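Local coordinates for protein ribonuclease H (Uncultured organism, PDB 3U3G) that probably cleaves the RNA strand of RNA/DNA hybrids, at residues V72-Q86 with V111-N124. Residues are numbered along the deposited sequence; the frame is centred on the assembly and turned at random. Where two conformers were deposited one is given.
Sequences VEVRMDSELIVRQMQ and VPNLVFVHIPREKN
Phe116 leaves strand 115-118 on the side where helix 79-85 lies, and Met85 comes down on its ring: CB of Met85 stands over the centre of one face, 3.6 Å from the ring centroid and 8° off the normal. The bends in the Met85 chain put its sulfur off to one side, a Met-aromatic contact at an oblique angle, while Val74 runs alongside Phe116, pointing the same way. One helical turn back, Val82 sets CG1 against Phe116 CB and CG2 near His118 CA. His118 repeats the theme, its ring lying flat under Glu79 CB, 3.5 Å from the centroid. Glu79, extended beyond CG (chi2 174°), reaches on to Arg83, whose NH2 makes a salt-bridge hydrogen bond to Glu79 OE2 from above the carboxylate plane; Arg83 NH1 and His118 N share a water. Beneath these side chains the two strands pair in parallel, Val74 with Phe116 and Met76 with His118, in the five-stranded mixed sheet of the RNase H fold, where 115-118 is an edge strand and 71-76 sits between it and strand 3-12. The hydrogen bond from Val74 N, 2.8 Å to Val115 O, comes nearly in line with that C=O; the one from Ile119 N, about as straight at its hydrogen, reaches Met76 O from above the carbonyl plane. On the other face Val117 CG2 packs 3.5 Å from Glu73 CD, and Arg75 NE makes a salt-bridge hydrogen bond to Glu73 OE2 on its anti side at 2.7 Å. At the N-terminal end of the pair Leu114 CD1 sits against Val72 CG1 and Val74 CG2. Past the strand ends, Asp77, its CG lodged between backbone N and carbonyl carbon (chi1 69°), accepts a hydrogen bond at OD1 from Asn124 ND2 at 2.9 Å, arriving well above the carboxylate plane; the same amide nitrogen also bonds Thr8 O of strand 3-12.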
# COMPACT_ATOMS: atom_id res chain seq x y z
N VAL A 72 5.37 0.06 -12.99
CA VAL A 72 4.58 -0.18 -11.78
C VAL A 72 3.94 1.12 -11.30
O VAL A 72 4.62 2.15 -11.17
CB VAL A 72 5.47 -0.76 -10.65
CG1 VAL A 72 4.64 -1.07 -9.43
CG2 VAL A 72 6.20 -2.00 -11.12
N GLU A 73 2.68 1.05 -10.93
CA GLU A 73 1.94 2.21 -10.45
C GLU A 73 1.22 1.81 -9.17
O GLU A 73 0.60 0.75 -9.12
CB GLU A 73 0.94 2.64 -11.53
CG GLU A 73 -0.01 3.76 -11.16
CD GLU A 73 -0.79 4.23 -12.36
OE1 GLU A 73 -0.16 4.65 -13.35
OE2 GLU A 73 -2.03 4.32 -12.27
N VAL A 74 1.28 2.68 -8.16
CA VAL A 74 0.56 2.47 -6.90
C VAL A 74 -0.53 3.52 -6.77
O VAL A 74 -0.26 4.72 -6.90
CB VAL A 74 1.50 2.58 -5.68
CG1 VAL A 74 0.68 2.58 -4.39
CG2 VAL A 74 2.50 1.46 -5.68
N ARG A 75 -1.77 3.05 -6.66
CA ARG A 75 -2.95 3.90 -6.51
C ARG A 75 -3.44 3.90 -5.08
O ARG A 75 -3.57 2.84 -4.45
CB ARG A 75 -4.06 3.40 -7.44
CG ARG A 75 -3.65 3.51 -8.90
CD ARG A 75 -4.67 2.92 -9.86
NE ARG A 75 -4.21 3.09 -11.24
CZ ARG A 75 -4.90 2.71 -12.31
NH1 ARG A 75 -6.09 2.13 -12.17
NH2 ARG A 75 -4.36 2.82 -13.52
N MET A 76 -3.64 5.09 -4.53
CA MET A 76 -4.08 5.24 -3.15
C MET A 76 -5.18 6.27 -3.11
O MET A 76 -5.12 7.27 -3.83
CB MET A 76 -2.92 5.76 -2.30
CG MET A 76 -1.69 4.88 -2.33
SD MET A 76 -0.34 5.57 -1.37
CE MET A 76 -0.47 4.64 0.15
N ASP A 77 -6.12 6.11 -2.18
CA ASP A 77 -7.17 7.10 -2.04
C ASP A 77 -6.89 8.19 -1.00
O ASP A 77 -7.68 9.12 -0.87
CB ASP A 77 -8.55 6.45 -1.86
CG ASP A 77 -8.71 5.74 -0.51
OD1 ASP A 77 -7.80 4.97 -0.16
OD2 ASP A 77 -9.87 5.64 -0.04
N SER A 78 -5.65 8.24 -0.53
CA SER A 78 -5.22 9.33 0.34
C SER A 78 -4.34 10.29 -0.46
O SER A 78 -3.20 9.96 -0.79
CB SER A 78 -4.43 8.78 1.53
OG SER A 78 -3.77 9.84 2.22
N GLU A 79 -4.84 11.48 -0.76
CA GLU A 79 -4.04 12.44 -1.48
C GLU A 79 -2.81 12.85 -0.67
O GLU A 79 -1.72 13.00 -1.21
CB GLU A 79 -4.85 13.67 -1.92
CG GLU A 79 -4.02 14.56 -2.82
CD GLU A 79 -4.78 15.72 -3.43
OE1 GLU A 79 -5.98 15.86 -3.18
OE2 GLU A 79 -4.14 16.45 -4.23
N LEU A 80 -2.99 13.04 0.64
CA LEU A 80 -1.88 13.37 1.51
C LEU A 80 -0.74 12.36 1.41
O LEU A 80 0.41 12.73 1.21
CB LEU A 80 -2.35 13.49 2.96
CG LEU A 80 -1.24 13.73 3.98
CD1 LEU A 80 -0.57 15.06 3.72
CD2 LEU A 80 -1.83 13.70 5.38
N ILE A 81 -1.07 11.08 1.50
CA ILE A 81 -0.01 10.08 1.49
C ILE A 81 0.66 10.00 0.12
O ILE A 81 1.87 9.90 0.01
CB ILE A 81 -0.51 8.71 1.95
CG1 ILE A 81 -0.91 8.80 3.43
CG2 ILE A 81 0.60 7.67 1.78
CD1 ILE A 81 -1.61 7.56 3.94
N VAL A 82 -0.12 10.18 -0.94
CA VAL A 82 0.47 10.25 -2.28
C VAL A 82 1.46 11.41 -2.41
O VAL A 82 2.60 11.22 -2.85
CB VAL A 82 -0.61 10.34 -3.36
CG1 VAL A 82 0.01 10.66 -4.71
CG2 VAL A 82 -1.40 9.04 -3.44
N ARG A 83 1.07 12.59 -1.92
CA ARG A 83 1.97 13.73 -2.01
C ARG A 83 3.21 13.56 -1.15
O ARG A 83 4.27 14.06 -1.48
CB ARG A 83 1.23 15.03 -1.68
CG ARG A 83 0.04 15.36 -2.59
CD ARG A 83 0.34 15.32 -4.09
NE ARG A 83 -0.93 15.36 -4.82
CZ ARG A 83 -1.26 14.58 -5.85
NH1 ARG A 83 -0.38 13.77 -6.45
NH2 ARG A 83 -2.50 14.60 -6.29
N GLN A 84 3.04 12.92 0.00
CA GLN A 84 4.18 12.59 0.86
C GLN A 84 5.14 11.65 0.15
O GLN A 84 6.34 11.90 0.07
CB GLN A 84 3.69 11.95 2.17
CG GLN A 84 3.04 12.96 3.11
CD GLN A 84 2.42 12.31 4.33
OE1 GLN A 84 2.11 11.11 4.35
NE2 GLN A 84 2.11 13.13 5.32
N MET A 85 4.58 10.59 -0.44
CA MET A 85 5.40 9.58 -1.11
C MET A 85 6.13 10.14 -2.33
O MET A 85 7.25 9.74 -2.63
CB MET A 85 4.54 8.37 -1.50
CG MET A 85 4.03 7.55 -0.32
SD MET A 85 5.36 6.82 0.64
CE MET A 85 4.62 6.81 2.27
N GLN A 86 5.51 11.11 -2.99
CA GLN A 86 6.13 11.79 -4.14
C GLN A 86 7.15 12.83 -3.72
O GLN A 86 7.86 13.37 -4.56
CB GLN A 86 5.05 12.47 -4.96
CG GLN A 86 4.16 11.50 -5.67
CD GLN A 86 3.13 12.19 -6.54
OE1 GLN A 86 2.51 13.18 -6.12
NE2 GLN A 86 3.01 11.73 -7.78
N VAL A 111 12.26 -0.83 -7.19
CA VAL A 111 11.35 -0.34 -8.24
C VAL A 111 11.50 1.17 -8.44
O VAL A 111 10.63 1.89 -8.17
CB VAL A 111 9.85 -0.69 -8.00
CG1 VAL A 111 9.50 -1.98 -8.43
CG2 VAL A 111 9.52 -0.60 -6.59
N PRO A 112 12.66 1.62 -8.90
CA PRO A 112 12.93 3.06 -8.86
C PRO A 112 12.05 3.88 -9.81
O PRO A 112 11.90 5.09 -9.62
CB PRO A 112 14.40 3.15 -9.29
CG PRO A 112 14.69 1.85 -9.96
CD PRO A 112 13.87 0.85 -9.21
N ASN A 113 11.35 3.21 -10.71
CA ASN A 113 10.42 3.93 -11.58
C ASN A 113 8.96 3.81 -11.18
O ASN A 113 8.08 4.26 -11.90
CB ASN A 113 10.61 3.50 -13.03
CG ASN A 113 12.01 3.76 -13.53
OD1 ASN A 113 12.58 4.83 -13.30
ND2 ASN A 113 12.64 2.72 -14.06
N LEU A 114 8.71 3.24 -10.00
CA LEU A 114 7.38 3.25 -9.40
C LEU A 114 6.79 4.65 -9.43
O LEU A 114 7.46 5.61 -9.02
CB LEU A 114 7.47 2.79 -7.94
CG LEU A 114 6.16 2.75 -7.15
CD1 LEU A 114 5.23 1.72 -7.77
CD2 LEU A 114 6.44 2.44 -5.69
N VAL A 115 5.52 4.77 -9.80
CA VAL A 115 4.79 6.03 -9.68
C VAL A 115 3.58 5.89 -8.77
O VAL A 115 3.07 4.79 -8.59
CB VAL A 115 4.37 6.61 -11.02
CG1 VAL A 115 5.58 6.93 -11.87
CG2 VAL A 115 3.44 5.68 -11.74
N PHE A 116 3.23 6.98 -8.11
CA PHE A 116 2.07 7.04 -7.23
C PHE A 116 0.95 7.85 -7.88
O PHE A 116 1.21 8.88 -8.53
CB PHE A 116 2.45 7.69 -5.90
CG PHE A 116 3.41 6.87 -5.08
CD1 PHE A 116 2.93 6.01 -4.10
CD2 PHE A 116 4.78 7.05 -5.19
CE1 PHE A 116 3.80 5.25 -3.35
CE2 PHE A 116 5.66 6.26 -4.45
CZ PHE A 116 5.16 5.36 -3.53
N VAL A 117 -0.28 7.41 -7.68
CA VAL A 117 -1.45 8.06 -8.26
C VAL A 117 -2.55 8.17 -7.22
O VAL A 117 -2.90 7.18 -6.58
CB VAL A 117 -1.99 7.27 -9.47
CG1 VAL A 117 -3.30 7.86 -9.96
CG2 VAL A 117 -0.97 7.26 -10.59
N HIS A 118 -3.08 9.37 -7.03
CA HIS A 118 -4.20 9.59 -6.12
C HIS A 118 -5.51 9.29 -6.84
O HIS A 118 -5.75 9.79 -7.93
CB HIS A 118 -4.19 11.04 -5.61
CG HIS A 118 -5.49 11.48 -5.01
ND1 HIS A 118 -6.11 10.82 -3.98
CD2 HIS A 118 -6.19 12.63 -5.19
CE1 HIS A 118 -7.24 11.44 -3.67
NE2 HIS A 118 -7.27 12.57 -4.34
N ILE A 119 -6.27 8.33 -6.32
CA ILE A 119 -7.58 7.98 -6.86
C ILE A 119 -8.68 8.31 -5.83
O ILE A 119 -8.42 8.35 -4.64
CB ILE A 119 -7.64 6.47 -7.23
CG1 ILE A 119 -7.31 5.61 -6.00
CG2 ILE A 119 -6.65 6.19 -8.35
CD1 ILE A 119 -7.58 4.11 -6.19
N PRO A 120 -9.93 8.46 -6.29
CA PRO A 120 -11.09 8.60 -5.40
C PRO A 120 -11.32 7.39 -4.49
O PRO A 120 -11.02 6.26 -4.88
CB PRO A 120 -12.27 8.75 -6.37
CG PRO A 120 -11.66 9.18 -7.66
CD PRO A 120 -10.29 8.59 -7.71
N ARG A 121 -11.91 7.61 -3.32
CA ARG A 121 -12.14 6.53 -2.37
C ARG A 121 -13.00 5.39 -2.93
O ARG A 121 -12.71 4.22 -2.69
CB ARG A 121 -12.73 7.06 -1.06
CG ARG A 121 -14.22 7.38 -1.13
CD ARG A 121 -14.84 7.42 0.26
NE ARG A 121 -16.17 8.03 0.23
CZ ARG A 121 -16.39 9.34 0.10
NH1 ARG A 121 -15.37 10.18 0.01
NH2 ARG A 121 -17.63 9.81 0.06
N GLU A 122 -13.96 5.75 -3.77
CA GLU A 122 -14.81 4.77 -4.45
C GLU A 122 -14.00 3.78 -5.28
O GLU A 122 -14.42 2.66 -5.52
CB GLU A 122 -15.82 5.48 -5.36
CG GLU A 122 -16.87 6.31 -4.62
CD GLU A 122 -16.26 7.47 -3.83
OE1 GLU A 122 -15.31 8.11 -4.33
OE2 GLU A 122 -16.78 7.77 -2.73
N LYS A 123 -12.90 4.27 -5.86
CA LYS A 123 -12.07 3.43 -6.71
C LYS A 123 -11.17 2.49 -5.90
O LYS A 123 -10.52 1.61 -6.46
CB LYS A 123 -11.22 4.30 -7.64
CG LYS A 123 -12.01 5.01 -8.72
CD LYS A 123 -12.53 4.02 -9.76
CE LYS A 123 -11.50 3.80 -10.86
NZ LYS A 123 -12.15 3.42 -12.15
N ASN A 124 -11.08 2.70 -4.59
CA ASN A 124 -10.24 1.85 -3.75
C ASN A 124 -11.02 0.90 -2.85
O ASN A 124 -10.50 0.42 -1.83
CB ASN A 124 -9.27 2.71 -2.93
CG ASN A 124 -7.98 1.98 -2.61
OD1 ASN A 124 -7.59 1.05 -3.32
ND2 ASN A 124 -7.23 2.51 -1.65
O HOH W 1 6.14 3.08 -13.56
O HOH W 2 -1.95 11.82 -8.26
O HOH W 3 5.05 9.45 -8.64